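Local atomic coordinates of restriction endonuclease UbaLAI (Unidentified, PDB entry 5O63), a protein that cuts DNA as a Type IIE restriction endonuclease, its N-terminal B3 domain, the part described here, holding the cognate DNA. Residues A[13-18]-A[67-72]; A[25-28]-A[32-35]; A[38-43]-A[93-98]. One frame throughout, in Å; residues are numbered along the deposited sequence. Where two conformers were deposited one is given.

In the fold
From the N terminus, helix 3-14 ends in contact 1, which closes the long loop back onto strand 62-70. Contact 2 falls within that span: it joins the end of strand 19-28 to the loop that follows and closes a turn of a few residues. Contact 3 opens only after contact 2 has closed, but it crosses contact 1, since 38-43 lies before 67-72 and its partner 93-98 after it. Contacts 2 and 3 have centres about 6 Å apart and share the DNA-binding side. Contact 1 is centred about 18 Å from contact 3, yet D70 and L72 pack on H96. All three contacts reach the same mixed sheet of the B3 domain.

Contact 1 (A[13-18]-A[67-72]); sequences RSAGKT and PAFDSL
F69 meets A15 and S14 with one aromatic ring, and these two residues account for the whole touch between 13-18 and 67-72. Starting at CB of F69, the side chain leaves strand 62-70 with CG anti to the backbone N (chi1 -176°), which carries the ring out toward the end of helix 3-14. CG of F69 then lies 3.8 Å from A15 CB. The remaining ring carbons are spread almost evenly beneath the same methyl: A15 CB stands 3.6 Å from the F69 ring centroid and 5° off the ring normal, a CH-pi contact over the middle of the face. CE1 of F69 also reaches A15 CA, at 3.9 Å. On the other branch, CE2 of F69 is 3.4 Å from S14 OG, which approaches obliquely while hydrogen-bonding to L11 O in the preceding helical turn. At the tip, CZ of F69 lies 3.5 Å from the backbone S14 O. The helix stops here in a Schellman motif: G16, with phi 78°, is the C-prime residue, and its N bonds to R13 O at 2.9 Å, while K17 N turns back to V12 O. A leucine in place of F69 would probably leave the A15 methyl without the flat face it rests on and weaken the packing of the helix end against the strand. Outside the two segments, the F69 ring also meets H76 edge-to-face, and the F69 backbone bonds to Y123 and F125 of the parallel strand 121-128. A15 in turn packs on Y124 of that strand.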
# COMPACT_ATOMS: atom_id res chain seq x y z
N ARG A 13 -4.30 -9.14 -13.01
CA ARG A 13 -4.12 -9.46 -14.41
C ARG A 13 -3.02 -8.57 -15.05
O ARG A 13 -2.37 -9.04 -15.99
CB ARG A 13 -5.46 -9.35 -15.16
CG ARG A 13 -5.73 -7.94 -15.65
N SER A 14 -2.75 -7.37 -14.51
CA SER A 14 -1.80 -6.49 -15.17
C SER A 14 -0.40 -7.03 -14.91
O SER A 14 0.56 -6.63 -15.59
CB SER A 14 -1.92 -5.02 -14.70
OG SER A 14 -1.60 -4.85 -13.34
N ALA A 15 -0.26 -7.92 -13.91
CA ALA A 15 1.02 -8.58 -13.62
C ALA A 15 1.10 -9.97 -14.28
O ALA A 15 2.01 -10.75 -14.02
CB ALA A 15 1.22 -8.69 -12.11
N GLY A 16 0.11 -10.27 -15.08
CA GLY A 16 0.05 -11.57 -15.78
C GLY A 16 -0.41 -12.76 -14.94
O GLY A 16 -0.13 -13.91 -15.28
N LYS A 17 -1.13 -12.50 -13.87
CA LYS A 17 -1.69 -13.56 -13.02
C LYS A 17 -3.20 -13.46 -13.05
O LYS A 17 -3.72 -12.53 -13.65
CB LYS A 17 -1.17 -13.41 -11.57
CG LYS A 17 0.36 -13.50 -11.39
CD LYS A 17 0.86 -14.92 -11.71
CE LYS A 17 2.29 -15.13 -11.21
NZ LYS A 17 2.82 -16.46 -11.70
N THR A 18 -3.90 -14.39 -12.41
CA THR A 18 -5.33 -14.21 -12.16
C THR A 18 -5.57 -14.40 -10.67
O THR A 18 -5.03 -15.34 -10.07
CB THR A 18 -6.23 -15.20 -13.01
OG1 THR A 18 -6.05 -16.53 -12.53
CG2 THR A 18 -5.88 -15.13 -14.51
N PRO A 67 8.99 -8.18 -2.45
CA PRO A 67 8.72 -7.81 -3.84
C PRO A 67 7.29 -7.30 -3.95
O PRO A 67 6.41 -7.79 -3.22
CB PRO A 67 8.94 -9.13 -4.62
CG PRO A 67 8.74 -10.16 -3.63
CD PRO A 67 9.05 -9.64 -2.26
N ALA A 68 7.03 -6.32 -4.80
CA ALA A 68 5.67 -5.81 -4.98
C ALA A 68 5.56 -5.34 -6.39
O ALA A 68 6.51 -4.74 -6.93
CB ALA A 68 5.38 -4.64 -4.01
N PHE A 69 4.43 -5.62 -7.02
CA PHE A 69 4.18 -5.16 -8.36
C PHE A 69 3.65 -3.74 -8.32
O PHE A 69 2.63 -3.45 -7.70
CB PHE A 69 3.19 -6.08 -9.06
CG PHE A 69 2.97 -5.72 -10.48
CD1 PHE A 69 3.90 -6.10 -11.48
CD2 PHE A 69 1.87 -5.01 -10.85
CE1 PHE A 69 3.65 -5.80 -12.81
CE2 PHE A 69 1.62 -4.72 -12.19
CZ PHE A 69 2.54 -5.10 -13.17
N ASP A 70 4.39 -2.82 -8.94
CA ASP A 70 4.02 -1.42 -8.94
C ASP A 70 3.08 -1.14 -10.07
O ASP A 70 3.43 -1.26 -11.25
CB ASP A 70 5.27 -0.54 -9.08
CG ASP A 70 4.93 0.90 -9.05
OD1 ASP A 70 4.54 1.47 -10.07
OD2 ASP A 70 5.06 1.50 -7.98
N SER A 71 1.82 -0.84 -9.75
CA SER A 71 0.82 -0.69 -10.76
C SER A 71 1.08 0.50 -11.67
O SER A 71 0.76 0.45 -12.83
CB SER A 71 -0.57 -0.55 -10.08
OG SER A 71 -1.62 -0.36 -11.04
N LEU A 72 1.64 1.58 -11.13
CA LEU A 72 1.77 2.77 -11.96
C LEU A 72 2.81 2.52 -13.09
O LEU A 72 2.57 2.87 -14.24
CB LEU A 72 2.20 3.99 -11.14
CG LEU A 72 1.08 4.57 -10.27
CD1 LEU A 72 1.72 5.74 -9.47
CD2 LEU A 72 0.04 5.05 -11.25

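Contact 2 (A[25-28]-A[32-35]); sequences FAKV and NDDS. With nucleotides of chain D.
The carboxylate of D33 is met by K27 NZ close to its own plane, on the syn side of OD2, 16° out of plane, at 2.8 Å. This hydrogen-bonded salt bridge is one-sided, since D33 OD1 is 3.6 Å from K27 NZ. OD1 instead accepts from L41 N, and OD2 takes a second bond from T30 N, so the group is probably held against rotation. C5 and C6 of DC4 in chain D lie over one face of the N32 amide, with C5 3.3 Å from ND2 of N32, while N7 of DA5 in chain D is met near the amide plane by the same ND2 (3.0 Å, 148° at the hydrogen). N32 N binds OP2 of DC4 in chain D at 2.8 Å, so one residue reads a purine's major-groove edge and holds the backbone before it. K27 reaches D33 because its chain is extended, with CG anti to the backbone N (chi1 -174°). The two side chains come from opposite directions, and the buried ammonium gains L41 O as a second acceptor. A DNA-reading loop after the first strand is consistent with the N-arm of B3 domains. K27 packs on T109 of strand 108-116 and F155 of strand 155-159, so the salt bridge ties the loop's base to strand 19-28 between its two sheet neighbours, with helix 136-144 against A26 and V28.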
# COMPACT_ATOMS: atom_id res chain seq x y z
N PHE A 25 -4.79 -3.44 2.09
CA PHE A 25 -4.54 -2.39 3.07
C PHE A 25 -4.47 -1.08 2.30
O PHE A 25 -3.59 -0.90 1.46
CB PHE A 25 -3.22 -2.69 3.83
CG PHE A 25 -2.61 -1.48 4.50
CD1 PHE A 25 -3.29 -0.69 5.42
CD2 PHE A 25 -1.30 -1.12 4.19
CE1 PHE A 25 -2.68 0.44 6.02
CE2 PHE A 25 -0.67 -0.02 4.78
CZ PHE A 25 -1.35 0.79 5.70
N ALA A 26 -5.38 -0.15 2.55
CA ALA A 26 -5.40 1.16 1.87
C ALA A 26 -5.34 2.23 2.93
O ALA A 26 -5.97 2.13 3.99
CB ALA A 26 -6.61 1.34 1.04
N LYS A 27 -4.57 3.26 2.63
CA LYS A 27 -4.27 4.32 3.61
C LYS A 27 -4.34 5.67 2.91
O LYS A 27 -3.70 5.91 1.87
CB LYS A 27 -2.90 4.15 4.27
CG LYS A 27 -2.68 5.17 5.40
CD LYS A 27 -1.19 5.25 5.83
CE LYS A 27 -1.08 6.24 7.03
NZ LYS A 27 0.41 6.54 7.35
N VAL A 28 -5.13 6.58 3.49
CA VAL A 28 -5.01 7.99 3.13
C VAL A 28 -3.82 8.55 3.86
O VAL A 28 -3.74 8.48 5.12
CB VAL A 28 -6.29 8.80 3.54
CG1 VAL A 28 -6.17 10.23 3.15
CG2 VAL A 28 -7.56 8.11 2.93
N ASN A 32 3.15 14.04 6.53
CA ASN A 32 4.58 13.62 6.71
C ASN A 32 4.96 12.44 5.85
O ASN A 32 6.17 12.30 5.55
CB ASN A 32 4.86 13.22 8.16
CG ASN A 32 6.33 13.46 8.53
OD1 ASN A 32 6.83 14.56 8.36
ND2 ASN A 32 6.99 12.42 8.99
N ASP A 33 4.01 11.60 5.46
CA ASP A 33 4.33 10.38 4.65
C ASP A 33 4.84 10.76 3.30
O ASP A 33 4.42 11.76 2.73
CB ASP A 33 3.05 9.56 4.48
CG ASP A 33 2.59 8.81 5.72
OD1 ASP A 33 3.37 8.38 6.57
OD2 ASP A 33 1.31 8.60 5.75
N ASP A 34 5.76 9.94 2.71
CA ASP A 34 6.17 10.13 1.33
C ASP A 34 6.82 8.77 0.89
O ASP A 34 6.66 7.79 1.57
CB ASP A 34 7.08 11.32 1.19
CG ASP A 34 8.32 11.22 2.07
OD1 ASP A 34 8.86 10.11 2.30
OD2 ASP A 34 8.68 12.26 2.69
N SER A 35 7.52 8.82 -0.25
CA SER A 35 8.01 7.57 -0.88
C SER A 35 9.12 6.88 -0.10
O SER A 35 9.37 5.68 -0.28
CB SER A 35 8.54 7.90 -2.29
OG SER A 35 7.57 8.59 -3.02
P DC D 4 1.31 14.76 10.15
OP1 DC D 4 0.30 15.82 9.84
OP2 DC D 4 1.77 13.86 8.99
O5' DC D 4 2.64 15.39 10.73
C5' DC D 4 2.50 16.37 11.86
C4' DC D 4 3.86 16.85 12.28
O4' DC D 4 4.61 15.76 12.84
C3' DC D 4 4.69 17.38 11.10
O3' DC D 4 5.05 18.74 11.38
C2' DC D 4 5.95 16.49 11.10
C1' DC D 4 5.93 15.98 12.56
N1 DC D 4 6.62 14.69 12.71
C2 DC D 4 7.90 14.66 13.29
O2 DC D 4 8.41 15.73 13.78
N3 DC D 4 8.55 13.47 13.38
C4 DC D 4 8.00 12.34 12.87
N4 DC D 4 8.73 11.21 12.94
C5 DC D 4 6.68 12.35 12.25
C6 DC D 4 6.05 13.54 12.16
P DA D 5 5.73 19.66 10.23
OP1 DA D 5 5.56 21.09 10.69
OP2 DA D 5 5.28 19.26 8.88
O5' DA D 5 7.27 19.27 10.31
C5' DA D 5 7.99 19.54 11.51
C4' DA D 5 9.36 18.92 11.46
O4' DA D 5 9.22 17.50 11.44
C3' DA D 5 10.17 19.23 10.22
O3' DA D 5 11.01 20.35 10.50
C2' DA D 5 10.98 17.89 10.01
C1' DA D 5 10.51 17.01 11.17
N9 DA D 5 10.40 15.59 10.81
C8 DA D 5 9.32 14.94 10.23
N7 DA D 5 9.52 13.66 10.07
C5 DA D 5 10.81 13.46 10.57
C6 DA D 5 11.64 12.31 10.66
N6 DA D 5 11.27 11.08 10.25
N1 DA D 5 12.87 12.47 11.24
C2 DA D 5 13.22 13.68 11.64
N3 DA D 5 12.55 14.84 11.62
C4 DA D 5 11.32 14.65 11.08

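Contact 3 (A[38-43]-A[93-98]); sequences HGVLVP and TRMHGL. With nucleotides of chain C; nucleotides of chain D.
Apolar packing joins the segments: V40 CG2 meets CE of M95, an engineered methionine in place of leucine, at 3.3 Å, tighter than usual for two carbons. The two side chains cross at about a right angle. Beside them T93 CG2 rests 3.9 Å from G39 CA. A side chain on G39 would press against that methyl, and its positive phi (75°) also favours glycine.

Polar contacts run outward to the DNA. H38 NE2 donates to N7 of DG6 in chain D at 2.8 Å and 166°, with the guanine at the edge of the ring. N7 of DA5 in chain D lies 3.4 Å above the ring plane, toward its rim. H38 ND1 bonds to N32 O, and with acceptors at both nitrogens a protonated imidazole is probably favoured. R94 NE meets OP1 of DC2 in chain C at 2.8 Å, in the guanidinium plane, while T93 OG1 bonds another phosphate. Within 93-98, L98 N bonds to H96 ND1 at 3.0 Å in the ring plane.

One segment thus reads a purine N7 on chain D while the other holds a phosphate of chain C, as suits a B3 domain in the major groove. Strand 40-41 lies antiparallel to 89-93, with V40 bonded to I92, T93 is bonded to A80 of strand 75-84, and M95 packs on F125 of strand 121-128.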
# COMPACT_ATOMS: atom_id res chain seq x y z
N HIS A 38 10.58 10.02 4.46
CA HIS A 38 9.86 9.65 5.65
C HIS A 38 9.11 8.33 5.55
O HIS A 38 8.77 7.74 6.60
CB HIS A 38 8.80 10.73 5.97
CG HIS A 38 9.41 12.04 6.30
ND1 HIS A 38 8.70 13.23 6.17
CD2 HIS A 38 10.65 12.38 6.75
CE1 HIS A 38 9.47 14.24 6.54
NE2 HIS A 38 10.66 13.75 6.90
N GLY A 39 8.88 7.85 4.31
CA GLY A 39 8.17 6.56 4.13
C GLY A 39 6.69 6.71 4.38
O GLY A 39 6.21 7.81 4.70
N VAL A 40 6.00 5.60 4.23
CA VAL A 40 4.60 5.56 4.63
C VAL A 40 4.57 4.83 5.96
O VAL A 40 4.95 3.67 6.08
CB VAL A 40 3.74 4.86 3.58
CG1 VAL A 40 2.32 4.60 4.15
CG2 VAL A 40 3.68 5.73 2.32
N LEU A 41 4.02 5.53 6.98
CA LEU A 41 3.99 4.96 8.33
C LEU A 41 2.88 3.87 8.39
O LEU A 41 1.79 4.09 7.87
CB LEU A 41 3.69 6.08 9.38
CG LEU A 41 3.69 5.55 10.81
CD1 LEU A 41 5.10 5.08 11.29
CD2 LEU A 41 3.19 6.75 11.71
N VAL A 42 3.25 2.69 8.90
CA VAL A 42 2.33 1.54 8.92
C VAL A 42 1.62 1.55 10.26
O VAL A 42 2.26 1.44 11.29
CB VAL A 42 3.06 0.20 8.74
CG1 VAL A 42 2.05 -0.94 8.69
CG2 VAL A 42 3.88 0.23 7.40
N PRO A 43 0.28 1.69 10.26
CA PRO A 43 -0.46 1.59 11.55
C PRO A 43 -0.30 0.22 12.15
O PRO A 43 -0.20 -0.77 11.38
CB PRO A 43 -1.90 1.82 11.15
CG PRO A 43 -1.98 2.06 9.80
CD PRO A 43 -0.62 1.84 9.12
N THR A 93 9.16 1.97 2.58
CA THR A 93 9.92 2.92 1.77
C THR A 93 10.28 2.28 0.40
O THR A 93 9.94 1.11 0.12
CB THR A 93 11.25 3.34 2.46
OG1 THR A 93 12.11 2.18 2.56
CG2 THR A 93 11.05 3.87 3.87
N ARG A 94 10.92 3.09 -0.46
CA ARG A 94 11.24 2.76 -1.88
C ARG A 94 9.96 2.71 -2.75
O ARG A 94 9.94 2.12 -3.81
CB ARG A 94 12.06 1.41 -2.00
CG ARG A 94 13.25 1.32 -1.03
CD ARG A 94 14.07 0.08 -1.35
NE ARG A 94 14.57 0.12 -2.73
CZ ARG A 94 15.01 -0.98 -3.36
NH1 ARG A 94 15.10 -2.12 -2.68
NH2 ARG A 94 15.38 -0.91 -4.62
N MET A 95 8.88 3.41 -2.32
CA MET A 95 7.73 3.52 -3.18
C MET A 95 7.87 4.51 -4.34
O MET A 95 8.84 5.30 -4.45
CB MET A 95 6.51 3.90 -2.33
CG MET A 95 6.17 2.77 -1.44
SD MET A 95 4.94 3.26 -0.21
CE MET A 95 6.12 4.14 0.82
N HIS A 96 6.91 4.36 -5.26
CA HIS A 96 6.78 5.25 -6.41
C HIS A 96 6.87 6.76 -6.04
O HIS A 96 6.32 7.22 -5.04
CB HIS A 96 5.45 4.96 -7.11
CG HIS A 96 5.37 5.51 -8.49
ND1 HIS A 96 5.24 6.86 -8.74
CD2 HIS A 96 5.42 4.89 -9.70
CE1 HIS A 96 5.18 7.05 -10.05
NE2 HIS A 96 5.27 5.86 -10.66
N GLY A 97 7.68 7.48 -6.80
CA GLY A 97 7.93 8.90 -6.50
C GLY A 97 6.72 9.82 -6.61
O GLY A 97 6.79 10.97 -6.12
N LEU A 98 5.61 9.34 -7.15
CA LEU A 98 4.39 10.16 -7.17
C LEU A 98 4.12 10.62 -5.74
O LEU A 98 3.63 11.73 -5.52
CB LEU A 98 3.18 9.39 -7.72
CG LEU A 98 1.87 10.22 -7.75
CD1 LEU A 98 2.05 11.61 -8.42
CD2 LEU A 98 0.79 9.45 -8.47
P DC C 2 14.74 3.97 -3.56
OP1 DC C 2 15.07 2.56 -3.94
OP2 DC C 2 13.38 4.54 -3.86
O5' DC C 2 15.10 4.14 -2.04
C5' DC C 2 16.31 3.59 -1.50
C4' DC C 2 16.61 4.20 -0.14
O4' DC C 2 16.73 5.62 -0.23
C3' DC C 2 15.53 3.93 0.90
O3' DC C 2 16.03 2.83 1.71
C2' DC C 2 15.44 5.28 1.66
C1' DC C 2 16.66 6.06 1.08
N1 DC C 2 16.52 7.55 1.08
C2 DC C 2 17.62 8.29 1.60
O2 DC C 2 18.59 7.68 2.03
N3 DC C 2 17.52 9.61 1.67
C4 DC C 2 16.46 10.22 1.11
N4 DC C 2 16.42 11.58 1.21
C5 DC C 2 15.34 9.51 0.55
C6 DC C 2 15.42 8.17 0.54
P DG D 6 11.81 21.15 9.38
OP1 DG D 6 12.07 22.48 9.99
OP2 DG D 6 11.19 21.01 8.04
O5' DG D 6 13.20 20.33 9.29
C5' DG D 6 14.11 20.32 10.35
C4' DG D 6 15.31 19.48 9.96
O4' DG D 6 14.90 18.07 10.04
C3' DG D 6 15.81 19.69 8.53
O3' DG D 6 17.20 19.57 8.53
C2' DG D 6 15.27 18.43 7.81
C1' DG D 6 15.40 17.41 8.93
N9 DG D 6 14.64 16.22 8.66
C8 DG D 6 13.39 16.12 8.05
N7 DG D 6 13.01 14.86 7.85
C5 DG D 6 14.09 14.11 8.35
C6 DG D 6 14.30 12.71 8.33
O6 DG D 6 13.52 11.81 7.88
N1 DG D 6 15.51 12.35 8.90
C2 DG D 6 16.43 13.25 9.42
N2 DG D 6 17.54 12.73 9.94
N3 DG D 6 16.26 14.58 9.41
C4 DG D 6 15.09 14.94 8.84
P DA D 5 5.73 19.66 10.23
OP1 DA D 5 5.56 21.09 10.69
OP2 DA D 5 5.28 19.26 8.88
O5' DA D 5 7.27 19.27 10.31
C5' DA D 5 7.99 19.54 11.51
C4' DA D 5 9.36 18.92 11.46
O4' DA D 5 9.22 17.50 11.44
C3' DA D 5 10.17 19.23 10.22
O3' DA D 5 11.01 20.35 10.50
C2' DA D 5 10.98 17.89 10.01
C1' DA D 5 10.51 17.01 11.17
N9 DA D 5 10.40 15.59 10.81
C8 DA D 5 9.32 14.94 10.23
N7 DA D 5 9.52 13.66 10.07
C5 DA D 5 10.81 13.46 10.57
C6 DA D 5 11.64 12.31 10.66
N6 DA D 5 11.27 11.08 10.25
N1 DA D 5 12.87 12.47 11.24
C2 DA D 5 13.22 13.68 11.64
N3 DA D 5 12.55 14.84 11.62
C4 DA D 5 11.32 14.65 11.08